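Local coordinates for sister chromatid cohesion protein (Chaetomium thermophilum, PDB 5T8V), which probably loads cohesin onto chromatin and is represented here by its C-terminal part, a long chain of HEAT-repeat helices, at residues A[115-120]-A[190-195]; A[857-862]-A[897-902]; A[1076-1081]-A[1116-1121]; A[1300-1305]-A[1379-1384]. All blocks are in the same frame, centred on the assembly; numbering follows the deposited sequence.

Contact 1: residues A[115-120]-A[190-195]; sequences QWLELL and KRRILP
R192 of helix 190-213 lays the flat end of its side chain against L117 of helix 112-117, and this pair supplies most of the buried surface. Bent at its third torsion (chi3 64°), the arginine chain turns its guanidinium toward the neighbouring helix rather than running straight past it. The CD2 methyl of L117 sits over one face of that group, displaced toward its rim, with R192 NE 3.8 Å from L117 CD2. The CB of the leucine lies over the same face, L117 CB being 3.8 Å from R192 NH1. The carbonyl oxygen L117 O comes within 3.2 Å of R192 NH2, yet it stands off the guanidinium plane on that side, and the angle is too poor for a hydrogen bond. L120, in the following helix 120-136, touches the other end of the arginine: its CD1 methyl is 3.8 Å from the backbone oxygen R192 O and 4.2 Å from R192 CB.

Behind the solvent-exposed arginine the packing becomes apolar. L120 and W116 both rest on L196 of helix 190-213, while I193 faces L170 of helix 149-172. The contact thus joins the turn between helices 112-117 and 120-136 to the early part of helix 190-213, some seventy residues on, in the N-terminal portion of this fragment. Its chemistry is that of a long polar chain used largely for its flat and aliphatic surface: no hydrogen bond or salt bridge links the two segments, and the nearby carbonyl probably offers the positive charge no more than loose electrostatic support.

Contact 2: residues A[857-862]-A[897-902]; sequences FTFEQL and SAHAQF
An aromatic cluster of F859, H899 and F902 joins the short, weakly bonded helical turn 859-862 to the start of helix 900-910, and it is a compact example of one ring being used on both its face and its edge. Over a face of F859 lies the imidazole of H899, in a face-to-face stack with centroids 3.6 Å apart and planes only 15° from parallel. F859 CD1 lies 3.3 Å from both H899 CD2 and H899 NE2, while H899 CE1 falls over the centre of the phenyl ring. The edge of F859 is directed into the face of F902, making a T-shaped pair with planes at 71°; here F859 CE1 approaches F902 CG to 3.7 Å. Both phenylalanines hold CG anti to the backbone N, F859 with chi1 170°, and the two side chains run past each other in opposite directions until the F859 edge meets the F902 face.

The histidine is the N-cap residue of helix 900-910 and the centre of an inverse gamma turn, so the stack is built onto the bend that begins the helix. Its second face is covered by S897 CB, placing the imidazole between a serine methylene and a phenyl ring. Farther in, F859 also leans on L895, and L862 reaches L892 and V891, which tie the cluster to helix 878-891 and the loop after it. No hydrogen bond crosses between the segments. Cohesion therefore rests on ring surfaces and dispersion, and any positive charge that H899 acquired would lie above the electron cloud of F859, where it would probably be tolerated.

Contact 3: residues A[1076-1081]-A[1116-1121]; sequences KEFLFS and DVASAT
F1078 of helix 1065-1086 meets A1118 of helix 1115-1133 with the outer edge of its ring, in a buried helix-to-helix contact of the HEAT-repeat array. Near the ring plane, A1118 CA lies 3.7 Å from F1078 CE2. The methyl sits off that plane, with A1118 CB 3.8 Å from F1078 CZ. The alanine thus offers backbone and methyl together to one rim of the phenyl, and the small side chain lets the ring come up to the helix itself. V1117 touches the same end of the ring obliquely, its CG1 methyl 4.3 Å from F1078 CZ. CG is anti to the backbone N (chi1 168°), which places the ring so that its outer edge reaches A1118.

A second shell fixes this ring from other directions. Y1047 meets it with its own ring and P1044 touches it too, both from the loop before helix 1050-1062, while V1117 rests on R1045 and V1048 of that loop. Losing the F1078 ring to an alanine here is likely to leave a gap against A1118 and V1117. Next to F1078 along the helix, L1079 packs on V1147 and S1150, which brings helix 1139-1154 against the contact, and A1118 touches L1156 in the loop after it.

Within helix 1115-1133, V1117 O is held by two donors of T1121: its backbone N at 3.0 Å, and its hydroxyl OG1 at 3.2 Å, the latter lying 37° above the carbonyl plane.

Contact 4: residues A[1300-1305]-A[1379-1384]; sequences AMERLV and EVRTYL
R1381 grips E1302 side-on through two nitrogens, and both bonds end on a single carboxylate oxygen. R1381 NE donates to E1302 OE2 over 2.9 Å at an N-H...O angle of 147°. R1381 NH2 donates to the same E1302 OE2, also at 2.9 Å and about as bent. The oxygen lies almost in the guanidinium plane, but the carboxylate is turned 52° against that plane, so the two donors reach it differently: NE on its anti side, NH2 from above the carboxylate. The arginine chain folds at its second torsion to bring this edge round, whereas the glutamate extends fully beyond CG. With a leucine in place of R1381, E1302 OE2 would lose both donors and the carboxylate would probably be free to turn.

The salt bridge spans a broadly antiparallel pair, helix 1291-1319 beside helix 1364-1387 in the C-terminal part of the helical array, with the axes of the two short segments 10.4 Å apart. Beside the salt bridge the pair packs through M1301. Its chain is bent at the last torsion, so that the CE methyl comes 3.9 Å from L1384 CD1, the two side chains crossing at about a right angle. The same M1301 CE lies 4.0 Å from R1381 CA, close over the backbone. M1301 and V1380 both continue onto L1283 of helix 1271-1284.

One turn of the second helix has its own doubled acceptor: E1379 O takes the T1382 hydroxyl, OG1, at 2.7 Å and the backbone N of Y1383 at 2.9 Å.

The four contacts follow one another along the chain, each closing before the next opens, and no two share a helix or touch. Contact 1 lies near the N-terminal end and is remote from the rest, its centre 111 Å from contact 2 and 113 Å from contact 3, across the centre of the chain. Contacts 2 and 3 are the closest pair, with centres 38 Å apart; contact 4, in the C-terminal helices, is 50 Å from contact 3 and 94 Å from contact 1. Such spacing is what an elongated alpha-solenoid gives: many helix-to-helix joints set in series, consistent with an extended scaffold in which each joint is local.

Contact 1: residues A[115-120]-A[190-195]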
# COMPACT_ATOMS: atom_id res chain seq x y z
N GLN A 115 -29.89 27.30 -55.71
CA GLN A 115 -29.38 28.65 -55.96
C GLN A 115 -27.94 28.78 -55.51
O GLN A 115 -27.18 29.57 -56.09
CB GLN A 115 -30.27 29.67 -55.26
CG GLN A 115 -29.73 31.09 -55.25
CD GLN A 115 -30.73 32.09 -54.70
OE1 GLN A 115 -31.91 32.07 -55.06
NE2 GLN A 115 -30.26 32.97 -53.81
N TRP A 116 -27.53 28.02 -54.50
CA TRP A 116 -26.15 28.05 -54.05
C TRP A 116 -25.23 27.36 -55.05
O TRP A 116 -24.10 27.82 -55.28
CB TRP A 116 -26.04 27.37 -52.68
CG TRP A 116 -24.66 27.34 -52.10
CD1 TRP A 116 -23.97 28.38 -51.56
CD2 TRP A 116 -23.80 26.19 -52.01
NE1 TRP A 116 -22.73 27.96 -51.13
CE2 TRP A 116 -22.60 26.62 -51.40
CE3 TRP A 116 -23.92 24.85 -52.39
CZ2 TRP A 116 -21.54 25.75 -51.16
CZ3 TRP A 116 -22.86 24.00 -52.15
CH2 TRP A 116 -21.69 24.45 -51.54
N LEU A 117 -25.70 26.28 -55.68
CA LEU A 117 -24.88 25.51 -56.60
C LEU A 117 -24.51 26.29 -57.86
O LEU A 117 -23.61 25.88 -58.59
CB LEU A 117 -25.60 24.23 -57.00
CG LEU A 117 -25.54 23.10 -55.97
CD1 LEU A 117 -26.74 22.18 -56.11
CD2 LEU A 117 -24.26 22.31 -56.14
N GLU A 118 -25.20 27.40 -58.14
CA GLU A 118 -24.89 28.20 -59.32
C GLU A 118 -23.67 29.08 -59.12
O GLU A 118 -23.12 29.59 -60.10
CB GLU A 118 -26.10 29.05 -59.70
CG GLU A 118 -27.36 28.22 -59.94
CD GLU A 118 -28.50 29.03 -60.52
OE1 GLU A 118 -29.64 28.54 -60.51
OE2 GLU A 118 -28.25 30.17 -60.99
N LEU A 119 -23.23 29.28 -57.87
CA LEU A 119 -22.03 30.05 -57.59
C LEU A 119 -20.75 29.27 -57.84
O LEU A 119 -19.69 29.88 -57.99
CB LEU A 119 -22.04 30.53 -56.14
CG LEU A 119 -23.28 31.27 -55.65
CD1 LEU A 119 -23.29 31.35 -54.13
CD2 LEU A 119 -23.36 32.65 -56.27
N LEU A 120 -20.83 27.94 -57.89
CA LEU A 120 -19.62 27.13 -57.89
C LEU A 120 -18.68 27.44 -59.05
O LEU A 120 -17.46 27.40 -58.84
CB LEU A 120 -19.98 25.64 -57.87
CG LEU A 120 -20.77 25.13 -56.66
CD1 LEU A 120 -20.84 23.61 -56.71
CD2 LEU A 120 -20.16 25.59 -55.34
N LYS A 190 -23.17 15.67 -53.54
CA LYS A 190 -21.79 15.27 -53.23
C LYS A 190 -20.81 15.59 -54.35
O LYS A 190 -19.84 16.32 -54.15
CB LYS A 190 -21.71 13.77 -52.95
CG LYS A 190 -22.44 13.28 -51.72
CD LYS A 190 -22.31 11.77 -51.61
CE LYS A 190 -22.99 11.24 -50.35
NZ LYS A 190 -24.45 11.53 -50.34
N ARG A 191 -21.06 15.02 -55.54
CA ARG A 191 -20.06 15.06 -56.60
C ARG A 191 -19.72 16.49 -57.00
O ARG A 191 -18.61 16.75 -57.48
CB ARG A 191 -20.54 14.29 -57.82
CG ARG A 191 -19.41 13.84 -58.73
CD ARG A 191 -19.88 12.86 -59.79
NE ARG A 191 -18.80 11.99 -60.23
CZ ARG A 191 -18.97 10.92 -61.01
NH1 ARG A 191 -20.18 10.58 -61.44
NH2 ARG A 191 -17.92 10.19 -61.35
N ARG A 192 -20.66 17.42 -56.82
CA ARG A 192 -20.35 18.82 -57.07
C ARG A 192 -19.66 19.45 -55.88
O ARG A 192 -18.89 20.41 -56.06
CB ARG A 192 -21.63 19.58 -57.42
CG ARG A 192 -22.37 19.03 -58.63
CD ARG A 192 -23.46 19.97 -59.10
NE ARG A 192 -22.92 21.24 -59.56
CZ ARG A 192 -23.65 22.25 -60.02
NH1 ARG A 192 -24.97 22.15 -60.09
NH2 ARG A 192 -23.06 23.37 -60.42
N ILE A 193 -19.90 18.95 -54.67
CA ILE A 193 -19.24 19.53 -53.50
C ILE A 193 -17.76 19.15 -53.47
O ILE A 193 -16.91 19.97 -53.12
CB ILE A 193 -19.96 19.11 -52.21
CG1 ILE A 193 -21.39 19.63 -52.22
CG2 ILE A 193 -19.20 19.64 -50.99
CD1 ILE A 193 -22.24 19.12 -51.08
N LEU A 194 -17.43 17.90 -53.82
CA LEU A 194 -16.06 17.42 -53.64
C LEU A 194 -15.03 18.29 -54.36
O LEU A 194 -14.05 18.70 -53.71
CB LEU A 194 -15.96 15.97 -54.10
CG LEU A 194 -15.92 14.93 -52.98
CD1 LEU A 194 -17.16 15.05 -52.09
CD2 LEU A 194 -15.80 13.53 -53.56
N PRO A 195 -15.15 18.58 -55.65
CA PRO A 195 -14.15 19.43 -56.31
C PRO A 195 -13.93 20.75 -55.60
O PRO A 195 -12.80 21.24 -55.54
CB PRO A 195 -14.73 19.62 -57.72
CG PRO A 195 -15.58 18.43 -57.94
CD PRO A 195 -16.17 18.09 -56.60

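Contact 2: residues A[857-862]-A[897-902]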
# COMPACT_ATOMS: atom_id res chain seq x y z
N PHE A 857 -14.17 -42.59 19.60
CA PHE A 857 -13.25 -43.69 19.85
C PHE A 857 -14.01 -45.00 20.03
O PHE A 857 -15.18 -45.01 20.43
CB PHE A 857 -12.40 -43.41 21.09
CG PHE A 857 -11.45 -42.25 20.92
CD1 PHE A 857 -11.92 -40.94 20.92
CD2 PHE A 857 -10.09 -42.46 20.76
CE1 PHE A 857 -11.06 -39.88 20.77
CE2 PHE A 857 -9.22 -41.40 20.60
CZ PHE A 857 -9.71 -40.10 20.61
N THR A 858 -13.33 -46.10 19.74
CA THR A 858 -13.89 -47.44 19.88
C THR A 858 -12.98 -48.28 20.77
O THR A 858 -11.80 -47.98 20.96
CB THR A 858 -14.06 -48.12 18.51
OG1 THR A 858 -12.77 -48.38 17.93
CG2 THR A 858 -14.87 -47.25 17.57
N PHE A 859 -13.55 -49.36 21.31
CA PHE A 859 -12.80 -50.23 22.21
C PHE A 859 -11.61 -50.87 21.51
O PHE A 859 -10.52 -50.97 22.08
CB PHE A 859 -13.72 -51.30 22.80
CG PHE A 859 -12.99 -52.38 23.54
CD1 PHE A 859 -12.70 -52.24 24.89
CD2 PHE A 859 -12.61 -53.55 22.90
CE1 PHE A 859 -12.03 -53.24 25.57
CE2 PHE A 859 -11.94 -54.55 23.58
CZ PHE A 859 -11.65 -54.39 24.92
N GLU A 860 -11.81 -51.32 20.26
CA GLU A 860 -10.76 -52.04 19.56
C GLU A 860 -9.48 -51.21 19.47
O GLU A 860 -8.37 -51.76 19.55
CB GLU A 860 -11.23 -52.44 18.16
CG GLU A 860 -12.34 -53.48 18.15
CD GLU A 860 -11.88 -54.83 18.67
OE1 GLU A 860 -10.68 -54.98 18.95
OE2 GLU A 860 -12.73 -55.74 18.80
N GLN A 861 -9.61 -49.90 19.31
CA GLN A 861 -8.44 -49.03 19.21
C GLN A 861 -7.93 -48.57 20.57
O GLN A 861 -6.81 -48.05 20.65
CB GLN A 861 -8.75 -47.83 18.32
CG GLN A 861 -9.98 -47.01 18.71
CD GLN A 861 -10.38 -45.97 17.67
OE1 GLN A 861 -11.22 -45.12 17.94
NE2 GLN A 861 -9.81 -46.05 16.47
N LEU A 862 -8.70 -48.76 21.64
CA LEU A 862 -8.13 -48.67 22.98
C LEU A 862 -7.28 -49.89 23.30
O LEU A 862 -6.39 -49.81 24.16
CB LEU A 862 -9.24 -48.53 24.03
CG LEU A 862 -9.60 -47.10 24.41
CD1 LEU A 862 -10.04 -46.30 23.19
CD2 LEU A 862 -10.68 -47.10 25.48
N SER A 897 -20.66 -51.71 26.58
CA SER A 897 -20.57 -53.14 26.85
C SER A 897 -19.93 -53.43 28.20
O SER A 897 -20.19 -54.48 28.80
CB SER A 897 -19.78 -53.83 25.74
OG SER A 897 -18.57 -53.15 25.48
N ALA A 898 -19.10 -52.51 28.70
CA ALA A 898 -18.40 -52.72 29.97
C ALA A 898 -17.60 -54.02 29.92
O ALA A 898 -18.07 -55.06 30.38
CB ALA A 898 -19.39 -52.75 31.13
N HIS A 899 -16.39 -53.96 29.37
CA HIS A 899 -15.53 -55.13 29.22
C HIS A 899 -14.86 -55.39 30.57
O HIS A 899 -13.77 -54.89 30.85
CB HIS A 899 -14.51 -54.91 28.12
CG HIS A 899 -15.08 -54.31 26.87
ND1 HIS A 899 -15.33 -55.06 25.73
CD2 HIS A 899 -15.45 -53.04 26.58
CE1 HIS A 899 -15.83 -54.27 24.80
NE2 HIS A 899 -15.91 -53.04 25.28
N ALA A 900 -15.53 -56.19 31.41
CA ALA A 900 -15.12 -56.35 32.80
C ALA A 900 -13.65 -56.74 32.91
O ALA A 900 -12.85 -56.05 33.56
CB ALA A 900 -16.00 -57.40 33.48
N GLN A 901 -13.27 -57.87 32.29
CA GLN A 901 -11.90 -58.35 32.43
C GLN A 901 -10.89 -57.33 31.95
O GLN A 901 -9.80 -57.21 32.52
CB GLN A 901 -11.74 -59.67 31.67
CG GLN A 901 -10.43 -60.39 31.96
CD GLN A 901 -10.30 -60.83 33.41
OE1 GLN A 901 -11.20 -61.45 33.97
NE2 GLN A 901 -9.17 -60.49 34.03
N PHE A 902 -11.23 -56.57 30.90
CA PHE A 902 -10.34 -55.51 30.43
C PHE A 902 -10.08 -54.49 31.53
O PHE A 902 -8.93 -54.19 31.86
CB PHE A 902 -10.93 -54.85 29.19
CG PHE A 902 -10.08 -53.75 28.63
CD1 PHE A 902 -9.04 -54.04 27.75
CD2 PHE A 902 -10.31 -52.43 28.96
CE1 PHE A 902 -8.26 -53.03 27.23
CE2 PHE A 902 -9.53 -51.41 28.44
CZ PHE A 902 -8.50 -51.71 27.57

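Contact 3: residues A[1076-1081]-A[1116-1121]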
# COMPACT_ATOMS: atom_id res chain seq x y z
N LYS A 1076 -6.83 -22.09 44.78
CA LYS A 1076 -7.14 -21.74 43.40
C LYS A 1076 -8.02 -22.80 42.76
O LYS A 1076 -9.02 -22.47 42.10
CB LYS A 1076 -5.85 -21.56 42.60
CG LYS A 1076 -6.06 -21.14 41.15
CD LYS A 1076 -4.74 -20.97 40.43
CE LYS A 1076 -4.56 -21.99 39.32
NZ LYS A 1076 -3.14 -22.10 38.87
N GLU A 1077 -7.68 -24.07 42.93
CA GLU A 1077 -8.52 -25.14 42.40
C GLU A 1077 -9.91 -25.09 43.02
O GLU A 1077 -10.92 -25.13 42.31
CB GLU A 1077 -7.87 -26.50 42.65
CG GLU A 1077 -6.54 -26.69 41.95
CD GLU A 1077 -6.64 -26.51 40.45
OE1 GLU A 1077 -7.63 -27.01 39.87
OE2 GLU A 1077 -5.76 -25.86 39.86
N PHE A 1078 -9.98 -24.97 44.35
CA PHE A 1078 -11.26 -24.93 45.03
C PHE A 1078 -12.14 -23.81 44.48
O PHE A 1078 -13.28 -24.04 44.07
CB PHE A 1078 -11.05 -24.75 46.53
CG PHE A 1078 -12.29 -24.41 47.29
CD1 PHE A 1078 -13.44 -25.17 47.15
CD2 PHE A 1078 -12.31 -23.34 48.17
CE1 PHE A 1078 -14.59 -24.86 47.85
CE2 PHE A 1078 -13.46 -23.02 48.88
CZ PHE A 1078 -14.60 -23.78 48.72
N LEU A 1079 -11.61 -22.58 44.45
CA LEU A 1079 -12.42 -21.44 44.02
C LEU A 1079 -12.79 -21.54 42.54
O LEU A 1079 -13.92 -21.23 42.15
CB LEU A 1079 -11.67 -20.14 44.31
CG LEU A 1079 -11.48 -19.87 45.80
CD1 LEU A 1079 -10.35 -18.88 46.04
CD2 LEU A 1079 -12.77 -19.35 46.41
N PHE A 1080 -11.84 -21.97 41.70
CA PHE A 1080 -12.13 -22.11 40.28
C PHE A 1080 -13.27 -23.09 40.04
O PHE A 1080 -14.23 -22.79 39.31
CB PHE A 1080 -10.87 -22.55 39.53
CG PHE A 1080 -10.00 -21.40 39.11
CD1 PHE A 1080 -9.73 -20.35 39.97
CD2 PHE A 1080 -9.43 -21.38 37.84
CE1 PHE A 1080 -8.93 -19.30 39.58
CE2 PHE A 1080 -8.63 -20.33 37.44
CZ PHE A 1080 -8.38 -19.29 38.31
N SER A 1081 -13.19 -24.28 40.65
CA SER A 1081 -14.30 -25.22 40.55
C SER A 1081 -15.58 -24.62 41.13
O SER A 1081 -16.68 -24.91 40.65
CB SER A 1081 -13.96 -26.53 41.25
OG SER A 1081 -13.76 -26.33 42.64
N ASP A 1116 -20.62 -21.07 52.36
CA ASP A 1116 -20.17 -20.55 53.64
C ASP A 1116 -18.75 -20.98 53.96
O ASP A 1116 -18.02 -20.27 54.66
CB ASP A 1116 -21.13 -20.99 54.75
CG ASP A 1116 -21.35 -22.49 54.77
OD1 ASP A 1116 -21.12 -23.14 53.73
OD2 ASP A 1116 -21.77 -23.01 55.82
N VAL A 1117 -18.33 -22.15 53.46
CA VAL A 1117 -16.93 -22.57 53.60
C VAL A 1117 -16.03 -21.61 52.85
O VAL A 1117 -15.09 -21.01 53.41
CB VAL A 1117 -16.77 -24.01 53.09
CG1 VAL A 1117 -15.29 -24.39 52.94
CG2 VAL A 1117 -17.48 -24.99 54.01
N ALA A 1118 -16.30 -21.44 51.55
CA ALA A 1118 -15.52 -20.53 50.72
C ALA A 1118 -15.41 -19.15 51.36
O ALA A 1118 -14.33 -18.56 51.39
CB ALA A 1118 -16.16 -20.42 49.33
N SER A 1119 -16.52 -18.63 51.89
CA SER A 1119 -16.47 -17.31 52.52
C SER A 1119 -15.65 -17.34 53.80
O SER A 1119 -14.85 -16.43 54.04
CB SER A 1119 -17.89 -16.82 52.81
OG SER A 1119 -17.85 -15.55 53.43
N ALA A 1120 -15.83 -18.36 54.64
CA ALA A 1120 -15.05 -18.48 55.86
C ALA A 1120 -13.56 -18.36 55.57
O ALA A 1120 -12.88 -17.43 56.04
CB ALA A 1120 -15.37 -19.81 56.54
N THR A 1121 -13.03 -19.29 54.78
CA THR A 1121 -11.59 -19.29 54.55
C THR A 1121 -11.15 -18.07 53.75
O THR A 1121 -10.08 -17.50 54.00
CB THR A 1121 -11.17 -20.58 53.84
OG1 THR A 1121 -12.02 -20.81 52.71
CG2 THR A 1121 -11.27 -21.75 54.80

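Contact 4: residues A[1300-1305]-A[1379-1384]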
# COMPACT_ATOMS: atom_id res chain seq x y z
N ALA A 1300 -7.67 24.24 37.27
CA ALA A 1300 -7.37 23.84 38.64
C ALA A 1300 -5.89 24.00 38.96
O ALA A 1300 -5.52 24.34 40.08
CB ALA A 1300 -7.82 22.40 38.88
N MET A 1301 -5.02 23.75 37.97
CA MET A 1301 -3.59 23.91 38.19
C MET A 1301 -3.22 25.38 38.36
O MET A 1301 -2.45 25.73 39.26
CB MET A 1301 -2.81 23.28 37.03
CG MET A 1301 -2.97 21.77 36.92
SD MET A 1301 -1.83 21.01 35.75
CE MET A 1301 -2.42 21.67 34.20
N GLU A 1302 -3.77 26.25 37.51
CA GLU A 1302 -3.56 27.68 37.68
C GLU A 1302 -4.11 28.16 39.02
O GLU A 1302 -3.49 28.99 39.70
CB GLU A 1302 -4.20 28.45 36.53
CG GLU A 1302 -3.57 28.20 35.17
CD GLU A 1302 -4.35 28.83 34.04
OE1 GLU A 1302 -5.40 29.46 34.31
OE2 GLU A 1302 -3.92 28.70 32.87
N ARG A 1303 -5.28 27.65 39.42
CA ARG A 1303 -5.87 28.04 40.69
C ARG A 1303 -4.97 27.65 41.85
O ARG A 1303 -4.69 28.46 42.74
CB ARG A 1303 -7.26 27.42 40.83
CG ARG A 1303 -8.04 27.86 42.06
CD ARG A 1303 -9.52 27.55 41.93
NE ARG A 1303 -9.78 26.13 41.64
CZ ARG A 1303 -10.06 25.63 40.44
NH1 ARG A 1303 -10.14 26.42 39.37
NH2 ARG A 1303 -10.27 24.33 40.30
N LEU A 1304 -4.49 26.40 41.86
CA LEU A 1304 -3.61 25.94 42.92
C LEU A 1304 -2.32 26.76 42.95
O LEU A 1304 -1.93 27.28 44.00
CB LEU A 1304 -3.29 24.46 42.74
CG LEU A 1304 -2.12 23.91 43.56
CD1 LEU A 1304 -2.35 24.14 45.06
CD2 LEU A 1304 -1.93 22.43 43.28
N VAL A 1305 -1.65 26.88 41.81
CA VAL A 1305 -0.38 27.60 41.75
C VAL A 1305 -0.57 29.03 42.25
O VAL A 1305 0.25 29.54 43.03
CB VAL A 1305 0.18 27.57 40.32
CG1 VAL A 1305 1.37 28.50 40.17
CG2 VAL A 1305 0.59 26.14 39.95
N GLU A 1379 5.08 24.17 34.50
CA GLU A 1379 5.72 23.63 33.30
C GLU A 1379 4.75 22.75 32.53
O GLU A 1379 4.52 22.97 31.33
CB GLU A 1379 6.98 22.85 33.68
CG GLU A 1379 7.76 22.29 32.50
CD GLU A 1379 8.32 23.38 31.60
OE1 GLU A 1379 8.45 24.53 32.07
OE2 GLU A 1379 8.62 23.09 30.42
N VAL A 1380 4.17 21.75 33.20
CA VAL A 1380 3.18 20.90 32.54
C VAL A 1380 2.01 21.74 32.04
O VAL A 1380 1.43 21.46 30.98
CB VAL A 1380 2.71 19.79 33.50
CG1 VAL A 1380 1.57 18.99 32.87
CG2 VAL A 1380 3.87 18.88 33.85
N ARG A 1381 1.64 22.78 32.78
CA ARG A 1381 0.53 23.64 32.38
C ARG A 1381 0.80 24.28 31.03
O ARG A 1381 0.01 24.13 30.09
CB ARG A 1381 0.29 24.71 33.45
CG ARG A 1381 -0.76 25.75 33.09
CD ARG A 1381 -0.13 27.00 32.50
NE ARG A 1381 -1.12 28.04 32.22
CZ ARG A 1381 -0.87 29.15 31.54
NH1 ARG A 1381 0.35 29.38 31.06
NH2 ARG A 1381 -1.83 30.04 31.33
N THR A 1382 1.93 24.98 30.90
CA THR A 1382 2.29 25.57 29.62
C THR A 1382 2.38 24.50 28.54
O THR A 1382 1.92 24.71 27.40
CB THR A 1382 3.61 26.33 29.74
OG1 THR A 1382 4.66 25.42 30.10
CG2 THR A 1382 3.51 27.43 30.78
N TYR A 1383 2.97 23.35 28.87
CA TYR A 1383 3.08 22.28 27.89
C TYR A 1383 1.71 21.87 27.36
O TYR A 1383 1.56 21.54 26.18
CB TYR A 1383 3.79 21.07 28.50
CG TYR A 1383 3.75 19.84 27.62
CD1 TYR A 1383 4.53 19.76 26.48
CD2 TYR A 1383 2.92 18.77 27.93
CE1 TYR A 1383 4.50 18.64 25.67
CE2 TYR A 1383 2.88 17.65 27.13
CZ TYR A 1383 3.67 17.58 26.00
OH TYR A 1383 3.63 16.47 25.19
N LEU A 1384 0.69 21.87 28.22
CA LEU A 1384 -0.66 21.53 27.77
C LEU A 1384 -1.27 22.67 26.97
O LEU A 1384 -1.91 22.43 25.94
CB LEU A 1384 -1.55 21.19 28.97
CG LEU A 1384 -1.19 19.96 29.81
CD1 LEU A 1384 -2.25 19.72 30.87
CD2 LEU A 1384 -1.01 18.72 28.94